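PDB 1YZV: ribonuclease mar1, putative, which is of unproven function but belongs to the isochorismatase superfamily, whose members include hydrolases that work through a cysteine nucleophile. Local coordinates for residues I64-Y69 with F89-F94; E30-R35 with K71-T76; F44-F49 with V114-E119. All coordinates share one frame; numbering follows the deposited sequence.

Contact 1. Residues I64-Y69 with F89-F94; sequences IVTEQY and FSKKRF
Ile64 meets Phe89 at the rim of its ring, Ile64 CG2 lying 4.3 Å from Phe89 CE2. In the parallel ladder, Val65 O takes the N-H of Phe89 at 2.8 Å. Thr66 shares a sheet face with Phe89 and Lys91. Its OG1 sits between the backbone N and the carbonyl carbon (chi1 56°), 3.5 Å from Lys91 CE, and hydrogen-bonds Asp27. Glu67 pairs through both backbone groups, its N-H donating to Phe89 O and its O accepting from Lys91 N. On the other face, OE1 shares a water with Ser90 OG, while OE2 is hydrogen-bonded to Thr76 OG1. Gln68 carries the polar grip: CG is anti to the backbone N, and a bend at chi2 (76°) sets the amide across the lysine chain at about a right angle. OE1 receives Lys91 NZ at 2.7 Å. NE2, beside the edge of the Phe94 ring, donates to Lys92 O at 3.1 Å; the oxygen lies in the Gln68 amide plane, but the N stands above the Lys92 carbonyl plane. Tyr69 N closes the ladder on Lys91 O. Lys91 NZ is gripped further by the carbonyl oxygens of Arg93 and Phe94, each 2.8 Å away, and forms a salt bridge with Asp27. With Cys123 touching Lys91, this is consistent with the Asp-Lys-Cys triad of the superfamily, Gln68 probably acting as a second-shell residue that, with both carbonyls, positions the lysine's tip.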
# COMPACT_ATOMS: atom_id res chain seq x y z
N ILE A 64 19.29 21.96 -7.43
CA ILE A 64 18.28 22.98 -7.61
C ILE A 64 17.49 23.20 -6.33
O ILE A 64 16.97 22.25 -5.72
CB ILE A 64 17.31 22.58 -8.77
CG1 ILE A 64 18.17 22.30 -9.99
CG2 ILE A 64 16.21 23.64 -8.95
CD1 ILE A 64 17.47 22.18 -11.24
N VAL A 65 17.50 24.45 -5.87
CA VAL A 65 16.81 24.87 -4.65
C VAL A 65 15.72 25.88 -5.01
O VAL A 65 15.96 26.84 -5.79
CB VAL A 65 17.79 25.53 -3.66
CG1 VAL A 65 17.10 25.82 -2.35
CG2 VAL A 65 19.04 24.65 -3.47
N THR A 66 14.53 25.68 -4.47
CA THR A 66 13.51 26.71 -4.54
C THR A 66 13.17 27.23 -3.14
O THR A 66 13.43 26.58 -2.13
CB THR A 66 12.22 26.22 -5.21
OG1 THR A 66 11.73 25.05 -4.52
CG2 THR A 66 12.50 25.92 -6.67
N GLU A 67 12.71 28.47 -3.11
CA GLU A 67 12.22 29.09 -1.91
C GLU A 67 10.87 29.66 -2.23
O GLU A 67 10.73 30.46 -3.18
CB GLU A 67 13.19 30.16 -1.46
CG GLU A 67 14.59 29.60 -1.15
CD GLU A 67 15.64 30.64 -0.76
OE1 GLU A 67 15.48 31.81 -1.13
OE2 GLU A 67 16.70 30.25 -0.17
N GLN A 68 9.88 29.25 -1.46
CA GLN A 68 8.52 29.76 -1.59
C GLN A 68 8.42 31.11 -0.89
O GLN A 68 8.79 31.24 0.27
CB GLN A 68 7.51 28.82 -0.96
CG GLN A 68 6.08 29.27 -1.02
CD GLN A 68 5.45 29.08 -2.39
OE1 GLN A 68 6.00 28.39 -3.26
NE2 GLN A 68 4.23 29.61 -2.55
N TYR A 69 8.13 32.15 -1.67
CA TYR A 69 7.91 33.48 -1.10
C TYR A 69 8.86 33.79 0.09
O TYR A 69 8.40 34.02 1.24
CB TYR A 69 6.44 33.59 -0.66
CG TYR A 69 6.09 34.97 -0.17
CD1 TYR A 69 6.35 36.08 -0.96
CD2 TYR A 69 5.42 35.15 1.02
CE1 TYR A 69 6.13 37.36 -0.50
CE2 TYR A 69 5.13 36.43 1.47
CZ TYR A 69 5.48 37.53 0.70
OH TYR A 69 5.20 38.81 1.14
N PHE A 89 16.16 29.53 -6.59
CA PHE A 89 15.13 30.37 -7.21
C PHE A 89 13.99 30.62 -6.24
O PHE A 89 13.61 29.77 -5.44
CB PHE A 89 14.56 29.70 -8.45
CG PHE A 89 15.59 29.28 -9.46
CD1 PHE A 89 16.06 30.16 -10.39
CD2 PHE A 89 16.07 27.98 -9.48
CE1 PHE A 89 17.04 29.76 -11.31
CE2 PHE A 89 16.99 27.57 -10.42
CZ PHE A 89 17.49 28.47 -11.32
N SER A 90 13.37 31.77 -6.42
CA SER A 90 12.16 32.14 -5.68
C SER A 90 10.96 31.73 -6.47
O SER A 90 11.00 31.78 -7.68
CB SER A 90 12.14 33.66 -5.51
OG SER A 90 12.95 33.89 -4.39
N LYS A 91 9.88 31.33 -5.80
CA LYS A 91 8.60 31.02 -6.46
C LYS A 91 7.38 31.32 -5.58
O LYS A 91 7.42 31.23 -4.36
CB LYS A 91 8.54 29.54 -6.91
CG LYS A 91 8.56 28.54 -5.69
CD LYS A 91 8.69 27.09 -6.13
CE LYS A 91 8.44 26.05 -5.00
NZ LYS A 91 7.13 26.20 -4.26
N LYS A 92 6.24 31.43 -6.26
CA LYS A 92 4.93 31.38 -5.68
C LYS A 92 4.14 30.15 -6.16
O LYS A 92 3.24 29.73 -5.47
CB LYS A 92 4.17 32.66 -5.99
CG LYS A 92 4.83 33.87 -5.30
CD LYS A 92 3.86 35.00 -5.12
CE LYS A 92 4.54 36.23 -4.49
NZ LYS A 92 5.49 36.88 -5.48
N ARG A 93 4.52 29.57 -7.30
CA ARG A 93 3.94 28.29 -7.75
C ARG A 93 4.31 27.18 -6.74
O ARG A 93 5.40 27.21 -6.15
CB ARG A 93 4.46 27.93 -9.13
CG ARG A 93 3.77 26.69 -9.76
CD ARG A 93 4.49 26.17 -10.97
NE ARG A 93 4.63 27.18 -12.00
CZ ARG A 93 4.83 26.93 -13.29
NH1 ARG A 93 4.92 25.67 -13.75
NH2 ARG A 93 5.02 27.94 -14.12
N PHE A 94 3.41 26.22 -6.48
CA PHE A 94 3.72 25.22 -5.46
C PHE A 94 4.73 24.22 -6.05
O PHE A 94 5.81 24.01 -5.48
CB PHE A 94 2.46 24.55 -4.92
CG PHE A 94 1.51 25.50 -4.27
CD1 PHE A 94 1.97 26.51 -3.45
CD2 PHE A 94 0.16 25.42 -4.53
CE1 PHE A 94 1.10 27.43 -2.89
CE2 PHE A 94 -0.74 26.24 -3.90
CZ PHE A 94 -0.26 27.32 -3.12
O HOH W 1 15.28 32.84 -3.61

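Contact 2. Residues E30-R35 with K71-T76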
# COMPACT_ATOMS: atom_id res chain seq x y z
N GLU A 30 13.44 28.84 6.66
CA GLU A 30 13.48 29.16 8.08
C GLU A 30 12.13 29.09 8.75
O GLU A 30 12.01 28.51 9.82
CB GLU A 30 14.16 30.55 8.34
CG GLU A 30 15.70 30.61 8.02
CD GLU A 30 16.62 29.74 8.95
OE1 GLU A 30 16.12 29.00 9.83
OE2 GLU A 30 17.86 29.73 8.74
N LYS A 31 11.07 29.60 8.14
CA LYS A 31 9.81 29.66 8.88
C LYS A 31 9.10 28.31 9.05
O LYS A 31 8.29 28.15 9.94
CB LYS A 31 8.85 30.72 8.31
CG LYS A 31 9.32 32.18 8.62
CD LYS A 31 9.71 32.38 10.11
CE LYS A 31 9.62 33.84 10.57
NZ LYS A 31 8.94 33.96 11.92
N PHE A 32 9.49 27.33 8.24
CA PHE A 32 8.98 25.97 8.36
C PHE A 32 9.71 25.14 9.44
O PHE A 32 9.24 24.04 9.80
CB PHE A 32 9.19 25.22 7.04
CG PHE A 32 8.41 25.75 5.88
CD1 PHE A 32 7.07 25.40 5.70
CD2 PHE A 32 9.07 26.44 4.86
CE1 PHE A 32 6.38 25.79 4.54
CE2 PHE A 32 8.39 26.85 3.69
CZ PHE A 32 7.04 26.53 3.54
N MET A 33 10.91 25.57 9.82
CA MET A 33 11.78 24.73 10.66
C MET A 33 11.13 24.39 11.98
O MET A 33 11.25 23.25 12.44
CB MET A 33 13.13 25.40 10.89
CG MET A 33 14.00 25.57 9.64
SD MET A 33 14.37 23.96 8.81
CE MET A 33 15.41 23.24 10.06
N GLY A 34 10.37 25.33 12.54
CA GLY A 34 9.72 25.14 13.81
C GLY A 34 8.30 24.62 13.74
O GLY A 34 7.59 24.72 14.73
N ARG A 35 7.84 24.28 12.55
CA ARG A 35 6.46 23.89 12.27
C ARG A 35 6.39 22.47 11.64
O ARG A 35 5.39 21.81 11.71
CB ARG A 35 5.87 24.93 11.28
CG ARG A 35 6.13 26.39 11.73
CD ARG A 35 5.66 27.39 10.68
NE ARG A 35 4.23 27.34 10.47
CZ ARG A 35 3.35 28.17 11.03
NH1 ARG A 35 3.75 29.20 11.79
NH2 ARG A 35 2.05 28.01 10.77
N LYS A 71 10.40 36.30 1.08
CA LYS A 71 10.15 37.55 1.78
C LYS A 71 9.31 37.27 3.02
O LYS A 71 9.54 37.88 4.06
CB LYS A 71 9.44 38.55 0.87
CG LYS A 71 9.74 40.02 1.20
CD LYS A 71 9.29 40.98 0.04
CE LYS A 71 10.12 40.78 -1.29
NZ LYS A 71 9.49 39.80 -2.29
N GLY A 72 8.38 36.32 2.91
CA GLY A 72 7.52 35.94 4.01
C GLY A 72 7.98 34.71 4.79
O GLY A 72 7.72 34.61 6.00
N LEU A 73 8.60 33.75 4.12
CA LEU A 73 8.85 32.45 4.73
C LEU A 73 10.31 32.22 5.08
O LEU A 73 10.66 31.14 5.55
CB LEU A 73 8.36 31.34 3.80
CG LEU A 73 6.88 31.36 3.45
CD1 LEU A 73 6.51 30.10 2.64
CD2 LEU A 73 6.07 31.42 4.70
N GLY A 74 11.17 33.19 4.73
CA GLY A 74 12.59 33.13 5.00
C GLY A 74 13.40 32.43 3.91
O GLY A 74 12.87 31.78 2.98
N ALA A 75 14.71 32.55 4.03
CA ALA A 75 15.60 31.83 3.10
C ALA A 75 15.62 30.36 3.44
O ALA A 75 15.19 29.96 4.53
CB ALA A 75 17.02 32.40 3.18
N THR A 76 16.26 29.60 2.57
CA THR A 76 16.66 28.23 2.86
C THR A 76 17.42 28.19 4.20
O THR A 76 18.20 29.11 4.51
CB THR A 76 17.52 27.68 1.68
OG1 THR A 76 16.70 27.63 0.50
CG2 THR A 76 18.09 26.27 1.96
O HOH W 2 18.40 31.31 6.49
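Glu30 and Lys31 present two successive N-H groups to the end of helix 70-73 and the turn that follows. Glu30 N donates to Ala75 O at 3.0 Å, and Lys31 N donates to Leu73 O, also 3.0 Å away. The aliphatic start of Lys31 covers the same oxygen, CB coming within 3.3 Å of Leu73 O, before the chain turns away. One residue further, the CZ corner of the Phe32 ring lies 3.7 Å from Leu73 CD1. Gly74 leaves the helix with positive phi (87°) and, lacking a side chain, lets the backbone pass close beside Glu30. In this Rossmann-like α/β fold, short helical turns and the loops after them, beyond the carboxyl ends of the neighbouring parallel strands 20-26 and 61-68, are joined at the surface by this contact. Bent at chi2, the Glu30 side chain brings OE2 to a water, 2.8 Å away, that also donates to Thr76 O. OE2 additionally accepts Ala78 N. In the next shell, Gln29 NE2 binds Gly74 O, and Phe118 meets the Phe32 ring.

Contact 3. Residues F44-F49 with V114-E119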
# COMPACT_ATOMS: atom_id res chain seq x y z
N PHE A 44 19.34 17.49 7.22
CA PHE A 44 20.32 16.40 7.12
C PHE A 44 20.38 15.76 5.73
O PHE A 44 21.49 15.54 5.19
CB PHE A 44 20.06 15.32 8.22
CG PHE A 44 20.93 14.08 8.12
CD1 PHE A 44 22.16 14.01 8.73
CD2 PHE A 44 20.49 12.96 7.44
CE1 PHE A 44 22.90 12.84 8.65
CE2 PHE A 44 21.21 11.81 7.41
CZ PHE A 44 22.41 11.74 7.97
N VAL A 45 19.20 15.49 5.15
CA VAL A 45 19.09 14.92 3.83
C VAL A 45 19.57 15.92 2.75
O VAL A 45 20.26 15.53 1.79
CB VAL A 45 17.65 14.38 3.51
CG1 VAL A 45 17.48 14.06 2.05
CG2 VAL A 45 17.35 13.16 4.33
N ALA A 46 19.26 17.20 2.93
CA ALA A 46 19.75 18.24 2.02
C ALA A 46 21.29 18.28 1.97
O ALA A 46 21.90 18.34 0.89
CB ALA A 46 19.18 19.61 2.40
N ASN A 47 21.90 18.17 3.15
CA ASN A 47 23.35 18.09 3.30
C ASN A 47 24.00 16.82 2.77
O ASN A 47 25.05 16.86 2.12
CB ASN A 47 23.73 18.31 4.76
CG ASN A 47 23.63 19.77 5.17
OD1 ASN A 47 23.79 20.65 4.32
ND2 ASN A 47 23.27 20.02 6.44
N ARG A 48 23.31 15.70 2.93
CA ARG A 48 23.78 14.44 2.39
C ARG A 48 23.82 14.49 0.86
O ARG A 48 24.80 14.06 0.22
CB ARG A 48 22.84 13.32 2.87
CG ARG A 48 23.06 12.02 2.18
CD ARG A 48 22.30 10.91 2.89
NE ARG A 48 22.97 10.50 4.12
CZ ARG A 48 22.53 9.50 4.89
NH1 ARG A 48 21.41 8.83 4.57
NH2 ARG A 48 23.28 9.11 5.92
N PHE A 49 22.73 14.96 0.26
CA PHE A 49 22.68 15.09 -1.21
C PHE A 49 23.59 16.19 -1.75
O PHE A 49 24.13 16.07 -2.86
CB PHE A 49 21.25 15.31 -1.69
CG PHE A 49 20.33 14.11 -1.45
CD1 PHE A 49 20.75 12.83 -1.69
CD2 PHE A 49 18.97 14.32 -1.21
CE1 PHE A 49 19.87 11.74 -1.54
CE2 PHE A 49 18.09 13.26 -1.05
CZ PHE A 49 18.54 11.96 -1.23
N VAL A 114 15.89 13.47 -7.93
CA VAL A 114 15.76 13.10 -6.54
C VAL A 114 15.14 14.31 -5.85
O VAL A 114 15.71 15.41 -5.84
CB VAL A 114 17.14 12.76 -5.94
CG1 VAL A 114 17.06 12.59 -4.43
CG2 VAL A 114 17.70 11.51 -6.60
N LEU A 115 13.98 14.09 -5.23
CA LEU A 115 13.12 15.17 -4.72
C LEU A 115 12.84 15.01 -3.23
O LEU A 115 12.46 13.93 -2.77
CB LEU A 115 11.80 15.19 -5.48
CG LEU A 115 10.62 16.11 -5.04
CD1 LEU A 115 11.03 17.61 -5.10
CD2 LEU A 115 9.39 15.84 -5.96
N TRP A 116 12.98 16.11 -2.49
CA TRP A 116 12.66 16.11 -1.06
C TRP A 116 12.42 17.54 -0.56
O TRP A 116 12.66 18.49 -1.28
CB TRP A 116 13.78 15.44 -0.22
CG TRP A 116 15.00 16.24 -0.07
CD1 TRP A 116 15.30 17.02 1.03
CD2 TRP A 116 15.93 16.65 -1.10
NE1 TRP A 116 16.39 17.81 0.77
CE2 TRP A 116 16.84 17.56 -0.49
CE3 TRP A 116 16.20 16.19 -2.39
CZ2 TRP A 116 17.92 18.14 -1.20
CZ3 TRP A 116 17.28 16.76 -3.09
CH2 TRP A 116 18.13 17.73 -2.48
N GLY A 117 11.81 17.65 0.62
CA GLY A 117 11.65 18.94 1.28
C GLY A 117 10.26 19.16 1.84
O GLY A 117 9.63 18.21 2.38
N PHE A 118 9.88 20.44 1.86
CA PHE A 118 8.62 20.88 2.45
C PHE A 118 7.68 21.46 1.37
O PHE A 118 8.14 22.05 0.41
CB PHE A 118 8.82 21.99 3.45
CG PHE A 118 9.84 21.72 4.55
CD1 PHE A 118 10.02 20.49 5.09
CD2 PHE A 118 10.41 22.83 5.20
CE1 PHE A 118 10.92 20.32 6.16
CE2 PHE A 118 11.31 22.67 6.25
CZ PHE A 118 11.59 21.40 6.70
N GLU A 119 6.37 21.30 1.53
CA GLU A 119 5.74 20.34 2.42
C GLU A 119 5.37 19.15 1.53
O GLU A 119 5.09 19.33 0.33
CB GLU A 119 4.47 20.93 3.06
CG GLU A 119 4.75 21.99 4.11
CD GLU A 119 3.53 22.35 4.97
OE1 GLU A 119 2.99 21.50 5.70
OE2 GLU A 119 3.15 23.51 4.93
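Phe49 turns the CD2-CE2 edge of its ring onto a face of the Trp116 indole, giving an edge-to-face pair. The planes stand at 60°, and the phenyl and six-membered ring centroids are 4.8 Å apart. CD2 of Phe49 does most of the touching, 3.5 Å from Trp116 CZ3, displaced from the middle of the indole toward its rim. Val45 lies over the same face at the pyrrole end: CG1, the branch anti to the backbone N, points at the five-membered ring, 4.0 Å from its centroid, in a CH-pi contact. Ala46 comes in at the nitrogen side of the indole, its CA 3.6 Å from Trp116 NE1. That N-H is buried here and finds no partner in the model. The helix 39-56 thus lays one turn, Val45, Ala46 and Phe49, across strand 110-118, running roughly antiparallel to it at 149°, with segment axes 9.1 Å apart. This is the layered packing of a Rossmann-like α/β fold: the helix crosses over from strand 20-26 to strand 61-68 while lying against the sheet, and reaches strand 110-118, the neighbour of 20-26. The Trp116 side chain leaves the strand toward the helix, and CG placed between the backbone N and the carbonyl carbon (chi1 75°) sets where the indole lies. Two residues earlier on the same side of the strand, Val114 places CG1 over a face of the Phe49 ring, 3.9 Å from its centroid. Phe49 is therefore engaged twice, by its edge with the indole and by its face with a methyl. Ile176 and Leu177 of helix 173-181 also pack on Phe49, while Phe23 and Cys25 of strand 20-26 also touch Trp116.

Overall arrangement
Contact 3 is the core member of the set, wholly buried near the centre of the chain and made of rings and methyls without a hydrogen bond across it. Contact 2 lies at the surface and relies mainly on backbone bonds and a water. Contact 1 is intermediate: backbone pairing at the outermost strand of this chain's sheet leads into a polar cluster. Contacts 1 and 3 reach the same sheet without touching, their nearest atoms about 6 Å apart. Contact 2 touches both, through Glu67 with Thr76 on one hand and Phe32 with Phe118 on the other. Contact 1 joins the two strands of the β-α-β unit 61-68, 70-73, 87-91; contact 2 holds its short helix.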